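Local structure of putative marr-family transcriptional repressor (Streptomyces coelicolor, 3ZPL) at residues A[57-62]-A[128-133]; A[69-74]-A[121-126]. The protein probably acts as a MarR-family transcriptional regulator, binding DNA through a winged-helix domain. All blocks are in the same frame, centred on the assembly; numbering follows the deposited sequence.

Interaction 1 (A[57-62]-A[128-133]). With nucleotides of chain D.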
loop_
_atom_site.group_PDB
_atom_site.type_symbol
_atom_site.label_atom_id
_atom_site.label_comp_id
_atom_site.label_asym_id
_atom_site.label_seq_id
_atom_site.Cartn_x
_atom_site.Cartn_y
_atom_site.Cartn_z
ATOM N N VAL A 57 3.105 -4.055 8.528
ATOM C CA VAL A 57 2.121 -3.366 9.358
ATOM C C VAL A 57 2.296 -3.749 10.822
ATOM O O VAL A 57 2.274 -2.880 11.699
ATOM C CB VAL A 57 0.675 -3.682 8.939
ATOM C CG1 VAL A 57 -0.288 -2.757 9.670
ATOM C CG2 VAL A 57 0.514 -3.548 7.429
ATOM N N TYR A 58 2.489 -5.043 11.067
ATOM C CA TYR A 58 2.758 -5.557 12.409
ATOM C C TYR A 58 4.002 -4.897 13.026
ATOM O O TYR A 58 3.939 -4.318 14.102
ATOM C CB TYR A 58 2.938 -7.073 12.354
ATOM C CG TYR A 58 1.652 -7.875 12.128
ATOM C CD1 TYR A 58 0.510 -7.302 11.575
ATOM C CD2 TYR A 58 1.610 -9.213 12.415
ATOM C CE1 TYR A 58 -0.641 -8.044 11.344
ATOM C CE2 TYR A 58 0.471 -9.956 12.178
ATOM C CZ TYR A 58 -0.659 -9.362 11.652
ATOM O OH TYR A 58 -1.784 -10.132 11.454
ATOM N N TYR A 59 5.135 -4.995 12.346
ATOM C CA TYR A 59 6.363 -4.326 12.786
ATOM C C TYR A 59 6.093 -2.892 13.235
ATOM O O TYR A 59 6.600 -2.456 14.285
ATOM C CB TYR A 59 7.392 -4.331 11.663
ATOM C CG TYR A 59 8.743 -3.793 12.039
ATOM C CD1 TYR A 59 9.710 -4.618 12.595
ATOM C CD2 TYR A 59 9.068 -2.463 11.815
ATOM C CE1 TYR A 59 10.972 -4.138 12.925
ATOM C CE2 TYR A 59 10.323 -1.966 12.138
ATOM C CZ TYR A 59 11.268 -2.814 12.699
ATOM O OH TYR A 59 12.504 -2.332 13.024
ATOM N N GLY A 60 5.298 -2.159 12.455
ATOM C CA GLY A 60 4.893 -0.788 12.810
ATOM C C GLY A 60 4.208 -0.690 14.172
ATOM O O GLY A 60 4.424 0.267 14.921
ATOM N N LEU A 61 3.378 -1.687 14.493
ATOM C CA LEU A 61 2.673 -1.696 15.762
ATOM C C LEU A 61 3.682 -1.802 16.901
ATOM O O LEU A 61 3.615 -1.048 17.870
ATOM C CB LEU A 61 1.674 -2.842 15.819
ATOM C CG LEU A 61 0.614 -2.897 14.717
ATOM C CD1 LEU A 61 -0.290 -4.118 14.877
ATOM C CD2 LEU A 61 -0.232 -1.632 14.690
ATOM N N LEU A 62 4.663 -2.688 16.759
ATOM C CA LEU A 62 5.714 -2.815 17.766
ATOM C C LEU A 62 6.495 -1.532 17.932
ATOM O O LEU A 62 6.799 -1.125 19.038
ATOM C CB LEU A 62 6.676 -3.924 17.402
ATOM C CG LEU A 62 6.075 -5.307 17.192
ATOM C CD1 LEU A 62 7.185 -6.334 17.285
ATOM C CD2 LEU A 62 4.979 -5.614 18.199
ATOM N N ARG A 128 17.143 -6.182 17.367
ATOM C CA ARG A 128 17.775 -7.079 16.413
ATOM C C ARG A 128 17.540 -6.653 14.953
ATOM O O ARG A 128 18.482 -6.662 14.157
ATOM C CB ARG A 128 17.317 -8.527 16.647
ATOM N N THR A 129 16.319 -6.238 14.604
ATOM C CA THR A 129 15.947 -6.086 13.190
ATOM C C THR A 129 15.952 -4.662 12.628
ATOM O O THR A 129 16.233 -4.464 11.437
ATOM C CB THR A 129 14.566 -6.674 12.945
ATOM O OG1 THR A 129 13.606 -5.945 13.709
ATOM C CG2 THR A 129 14.542 -8.141 13.350
ATOM N N ALA A 130 15.626 -3.673 13.457
ATOM C CA ALA A 130 15.540 -2.278 12.999
ATOM C C ALA A 130 16.636 -1.834 12.030
ATOM O O ALA A 130 16.320 -1.337 10.948
ATOM C CB ALA A 130 15.456 -1.323 14.176
ATOM N N PRO A 131 17.919 -1.995 12.396
ATOM C CA PRO A 131 19.000 -1.646 11.462
ATOM C C PRO A 131 18.799 -2.191 10.045
ATOM O O PRO A 131 18.983 -1.458 9.081
ATOM C CB PRO A 131 20.255 -2.280 12.097
ATOM C CG PRO A 131 19.863 -2.738 13.464
ATOM C CD PRO A 131 18.439 -2.344 13.727
ATOM N N GLY A 132 18.439 -3.469 9.923
ATOM C CA GLY A 132 18.085 -4.044 8.627
ATOM C C GLY A 132 16.957 -3.257 7.978
ATOM O O GLY A 132 17.101 -2.754 6.869
ATOM N N HIS A 133 15.842 -3.116 8.690
ATOM C CA HIS A 133 14.689 -2.416 8.145
ATOM C C HIS A 133 15.001 -0.968 7.774
ATOM O O HIS A 133 14.475 -0.450 6.782
ATOM C CB HIS A 133 13.505 -2.438 9.117
ATOM C CG HIS A 133 12.321 -1.661 8.621
ATOM N ND1 HIS A 133 11.563 -2.075 7.545
ATOM C CD2 HIS A 133 11.798 -0.479 9.019
ATOM C CE1 HIS A 133 10.612 -1.191 7.317
ATOM N NE2 HIS A 133 10.732 -0.213 8.195
ATOM P P DC D 13 -3.124 -7.871 7.998
ATOM O OP1 DC D 13 -2.420 -6.665 7.488
ATOM O OP2 DC D 13 -3.316 -8.048 9.453
ATOM O "O5'" DC D 13 -4.489 -7.919 7.175
ATOM C "C5'" DC D 13 -4.492 -7.529 5.777
ATOM C "C4'" DC D 13 -5.909 -7.434 5.269
ATOM O "O4'" DC D 13 -6.556 -8.713 5.488
ATOM C "C3'" DC D 13 -6.749 -6.392 6.013
ATOM O "O3'" DC D 13 -7.439 -5.527 5.097
ATOM C "C2'" DC D 13 -7.643 -7.234 6.915
ATOM C "C1'" DC D 13 -7.809 -8.511 6.117
ATOM N N1 DC D 13 -8.136 -9.726 6.890
ATOM C C2 DC D 13 -9.144 -10.571 6.417
ATOM O O2 DC D 13 -9.731 -10.272 5.375
ATOM N N3 DC D 13 -9.465 -11.681 7.120
ATOM C C4 DC D 13 -8.798 -11.977 8.238
ATOM N N4 DC D 13 -9.132 -13.096 8.889
ATOM C C5 DC D 13 -7.745 -11.148 8.729
ATOM C C6 DC D 13 -7.463 -10.033 8.040
ATOM P P DT D 12 0.184 -13.675 9.551
ATOM O OP1 DT D 12 1.483 -12.961 9.742
ATOM O OP2 DT D 12 -0.559 -14.289 10.688
ATOM O "O5'" DT D 12 -0.878 -12.701 8.874
ATOM C "C5'" DT D 12 -0.527 -11.998 7.688
ATOM C "C4'" DT D 12 -1.770 -11.379 7.108
ATOM O "O4'" DT D 12 -2.725 -12.408 6.777
ATOM C "C3'" DT D 12 -2.494 -10.413 8.050
ATOM O "O3'" DT D 12 -2.357 -9.129 7.445
ATOM C "C2'" DT D 12 -3.912 -10.959 8.130
ATOM C "C1'" DT D 12 -4.013 -11.853 6.913
ATOM N N1 DT D 12 -4.979 -12.967 7.018
ATOM C C2 DT D 12 -6.026 -13.022 6.122
ATOM O O2 DT D 12 -6.191 -12.198 5.238
ATOM N N3 DT D 12 -6.877 -14.086 6.299
ATOM C C4 DT D 12 -6.782 -15.077 7.258
ATOM O O4 DT D 12 -7.603 -15.989 7.275
ATOM C C5 DT D 12 -5.661 -14.955 8.164
ATOM C C7 DT D 12 -5.482 -15.975 9.242
ATOM C C6 DT D 12 -4.832 -13.915 8.007
#

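Interaction 2 (A[69-74]-A[121-126])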
loop_
_atom_site.group_PDB
_atom_site.type_symbol
_atom_site.label_atom_id
_atom_site.label_comp_id
_atom_site.label_asym_id
_atom_site.label_seq_id
_atom_site.Cartn_x
_atom_site.Cartn_y
_atom_site.Cartn_z
ATOM N N PRO A 69 4.761 5.731 26.118
ATOM C CA PRO A 69 5.033 5.667 27.554
ATOM C C PRO A 69 4.679 4.293 28.074
ATOM O O PRO A 69 3.669 3.716 27.675
ATOM C CB PRO A 69 4.107 6.740 28.149
ATOM C CG PRO A 69 3.831 7.675 27.024
ATOM C CD PRO A 69 3.824 6.821 25.780
ATOM N N ARG A 70 5.530 3.756 28.936
ATOM C CA ARG A 70 5.361 2.410 29.506
ATOM C C ARG A 70 5.176 1.308 28.451
ATOM O O ARG A 70 4.650 0.232 28.748
ATOM C CB ARG A 70 4.222 2.414 30.527
ATOM C CG ARG A 70 4.470 3.325 31.725
ATOM C CD ARG A 70 3.319 3.245 32.703
ATOM N NE ARG A 70 3.195 1.898 33.247
ATOM C CZ ARG A 70 2.158 1.459 33.956
ATOM N NH1 ARG A 70 1.124 2.258 34.223
ATOM N NH2 ARG A 70 2.155 0.204 34.403
ATOM N N ARG A 71 5.644 1.577 27.229
ATOM C CA ARG A 71 5.602 0.624 26.110
ATOM C C ARG A 71 4.215 0.056 25.844
ATOM O O ARG A 71 4.059 -1.085 25.410
ATOM C CB ARG A 71 6.633 -0.488 26.336
ATOM C CG ARG A 71 8.013 -0.133 25.821
ATOM C CD ARG A 71 9.028 -1.061 26.462
ATOM N NE ARG A 71 10.456 -0.835 26.206
ATOM C CZ ARG A 71 11.400 -1.671 26.632
ATOM N NH1 ARG A 71 11.058 -2.757 27.321
ATOM N NH2 ARG A 71 12.678 -1.429 26.372
ATOM N N ARG A 72 3.201 0.871 26.104
ATOM C CA ARG A 72 1.822 0.428 26.000
ATOM C C ARG A 72 0.971 1.493 25.364
ATOM O O ARG A 72 1.322 2.665 25.356
ATOM C CB ARG A 72 1.270 0.058 27.382
ATOM C CG ARG A 72 0.959 1.256 28.280
ATOM C CD ARG A 72 0.717 0.812 29.711
ATOM N NE ARG A 72 1.825 -0.009 30.153
ATOM C CZ ARG A 72 1.739 -0.997 31.049
ATOM N NH1 ARG A 72 0.572 -1.298 31.627
ATOM N NH2 ARG A 72 2.833 -1.687 31.374
ATOM N N LEU A 73 -0.191 1.071 24.888
ATOM C CA LEU A 73 -1.123 1.944 24.203
ATOM C C LEU A 73 -2.465 1.215 24.162
ATOM O O LEU A 73 -2.511 -0.000 23.979
ATOM C CB LEU A 73 -0.609 2.177 22.780
ATOM C CG LEU A 73 -0.560 3.593 22.199
ATOM C CD1 LEU A 73 0.085 4.602 23.138
ATOM C CD2 LEU A 73 0.189 3.555 20.878
ATOM N N ARG A 74 -3.561 1.937 24.336
ATOM C CA ARG A 74 -4.880 1.305 24.246
ATOM C C ARG A 74 -5.203 0.985 22.810
ATOM O O ARG A 74 -4.781 1.696 21.912
ATOM C CB ARG A 74 -5.960 2.185 24.875
ATOM C CG ARG A 74 -5.943 2.006 26.384
ATOM C CD ARG A 74 -6.889 2.966 27.067
ATOM N NE ARG A 74 -8.266 2.784 26.637
ATOM C CZ ARG A 74 -9.325 2.712 27.439
ATOM N NH1 ARG A 74 -9.214 2.804 28.782
ATOM N NH2 ARG A 74 -10.528 2.549 26.886
ATOM N N GLU A 121 10.863 -9.489 25.074
ATOM C CA GLU A 121 11.287 -10.215 23.879
ATOM C C GLU A 121 10.913 -9.479 22.602
ATOM O O GLU A 121 11.654 -9.518 21.613
ATOM C CB GLU A 121 10.661 -11.600 23.871
ATOM C CG GLU A 121 11.500 -12.698 23.237
ATOM C CD GLU A 121 12.916 -12.792 23.767
ATOM O OE1 GLU A 121 13.675 -11.853 23.519
ATOM O OE2 GLU A 121 13.286 -13.796 24.414
ATOM N N GLY A 122 9.764 -8.792 22.622
ATOM C CA GLY A 122 9.319 -7.985 21.497
ATOM C C GLY A 122 10.297 -6.857 21.261
ATOM O O GLY A 122 10.717 -6.618 20.127
ATOM N N TYR A 123 10.655 -6.162 22.330
ATOM C CA TYR A 123 11.683 -5.140 22.256
ATOM C C TYR A 123 12.996 -5.683 21.708
ATOM O O TYR A 123 13.723 -4.965 21.020
ATOM C CB TYR A 123 11.932 -4.536 23.633
ATOM C CG TYR A 123 12.693 -3.234 23.599
ATOM C CD1 TYR A 123 12.044 -2.041 23.281
ATOM C CD2 TYR A 123 14.052 -3.185 23.897
ATOM C CE1 TYR A 123 12.737 -0.835 23.245
ATOM C CE2 TYR A 123 14.751 -1.984 23.881
ATOM C CZ TYR A 123 14.089 -0.813 23.548
ATOM O OH TYR A 123 14.782 0.377 23.533
ATOM N N GLU A 124 13.323 -6.933 22.033
ATOM C CA GLU A 124 14.561 -7.530 21.542
ATOM C C GLU A 124 14.519 -7.813 20.046
ATOM O O GLU A 124 15.559 -7.790 19.391
ATOM C CB GLU A 124 14.943 -8.790 22.331
ATOM C CG GLU A 124 16.002 -8.525 23.394
ATOM N N VAL A 125 13.326 -8.057 19.504
ATOM C CA VAL A 125 13.168 -8.224 18.051
ATOM C C VAL A 125 13.343 -6.900 17.300
ATOM O O VAL A 125 13.855 -6.876 16.180
ATOM C CB VAL A 125 11.816 -8.836 17.689
ATOM C CG1 VAL A 125 11.641 -8.909 16.199
ATOM C CG2 VAL A 125 11.713 -10.236 18.241
ATOM N N LEU A 126 12.937 -5.799 17.916
ATOM C CA LEU A 126 13.156 -4.496 17.297
ATOM C C LEU A 126 14.639 -4.189 17.266
ATOM O O LEU A 126 15.176 -3.826 16.223
ATOM C CB LEU A 126 12.429 -3.386 18.043
ATOM C CG LEU A 126 10.986 -3.192 17.612
ATOM C CD1 LEU A 126 10.175 -4.404 18.014
ATOM C CD2 LEU A 126 10.403 -1.953 18.249
#

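Interaction 1 (A[57-62]-A[128-133])
Between 57-62 and 128-133 a single side chain, Y59, spans the gap, the axes of the two segments coming no closer than 12.4 Å, while its neighbour Y58 turns to the DNA. Y59 swings out from its helix with CG anti to N (chi1 -174°), which directs its ring between T129, A130 and H133. T129 OG1 lies in the ring plane, at the edge, 3.3 Å from Y59 CE1; that hydroxyl is already hydrogen-bonded to V125 O one turn earlier. Further along, Y59 OH rests against A130 CA and CB by packing, not by a hydrogen bond; A130 packs in turn on W21 of the second subunit. The H133 imidazole crosses obliquely, its plane at 49° to the phenol, and H133 CD2 comes within 3.8 Å of Y59 CE2. Next to the recognition helix 86-98, Y58 OH gives a weak hydrogen bond to OP2 of DC13 of chain D (3.3 Å). A phenylalanine here would lack the hydroxyl, and the ring edge would probably lose its polar tie to the DNA backbone. The chemistry thus divides in two: Y59 joins the helices by packing of shapes, whereas Y58 meets the DNA backbone, a contact consistent with docking more than with reading of bases.

Interaction 2 (A[69-74]-A[121-126])
The backbone of R71 and the helix residue Y123 pass no closer than 9.2 Å, CA to CA, at the point where a tight turn ending in a strand faces helix 120-142. In this winged-helix domain the turn leads into strand 72-74, which joins the sheet of the wing. R70 and R71 both take up left-handed helical backbone angles, in a turn close to type III', and R72 N bonds to P69 O at 3.3 Å. Backbone pairing of R71 with L118 and of L73 with A116 sets the strand beside 114-118.

Across the gap the contact rests on a single cation-pi stack. Extended from CG to NE, the R71 side chain reaches over to Y123, whose ring stands on the helix and also packs on L118. The guanidinium lies over one face of the ring, the two planes 28° apart, and R71 CZ is 3.7 Å from the ring centroid. NH2 is the atom over the middle of the ring, whereas NH1 lies near its CG and CB margin and has D120 as a weak, long ion-pair partner. The aromatic face would thereby share the arginine charge with that acid, at a partly exposed site. On the DNA side, R74 packs against a phosphate and forms a weak, long ion pair with one. R72 folds back on the turn instead: its NE donates to R70 O at 3.2 Å, nearly straight at 170°, from above the carbonyl plane.

From the N terminus the chain first runs through helix 24-52, then enters helix 56-66, where 57-62 opens the larger loop. The turn and strand at 69-74 follow directly and open the second loop, which takes in helices 75-82 and 86-98 and the strands 102-106 and 114-118 of the wing. On returning along helix 120-142 the chain closes interaction 2 at 121-126 and then interaction 1 at 128-133, so the smaller loop nests inside the larger. Helix 120-142 therefore serves both, tying helix 56-66 and the strand of the wing to a helix that itself packs on W21 of the second subunit. The contacts also meet each other, L62 CB lying 3.6 Å from L126 CD1.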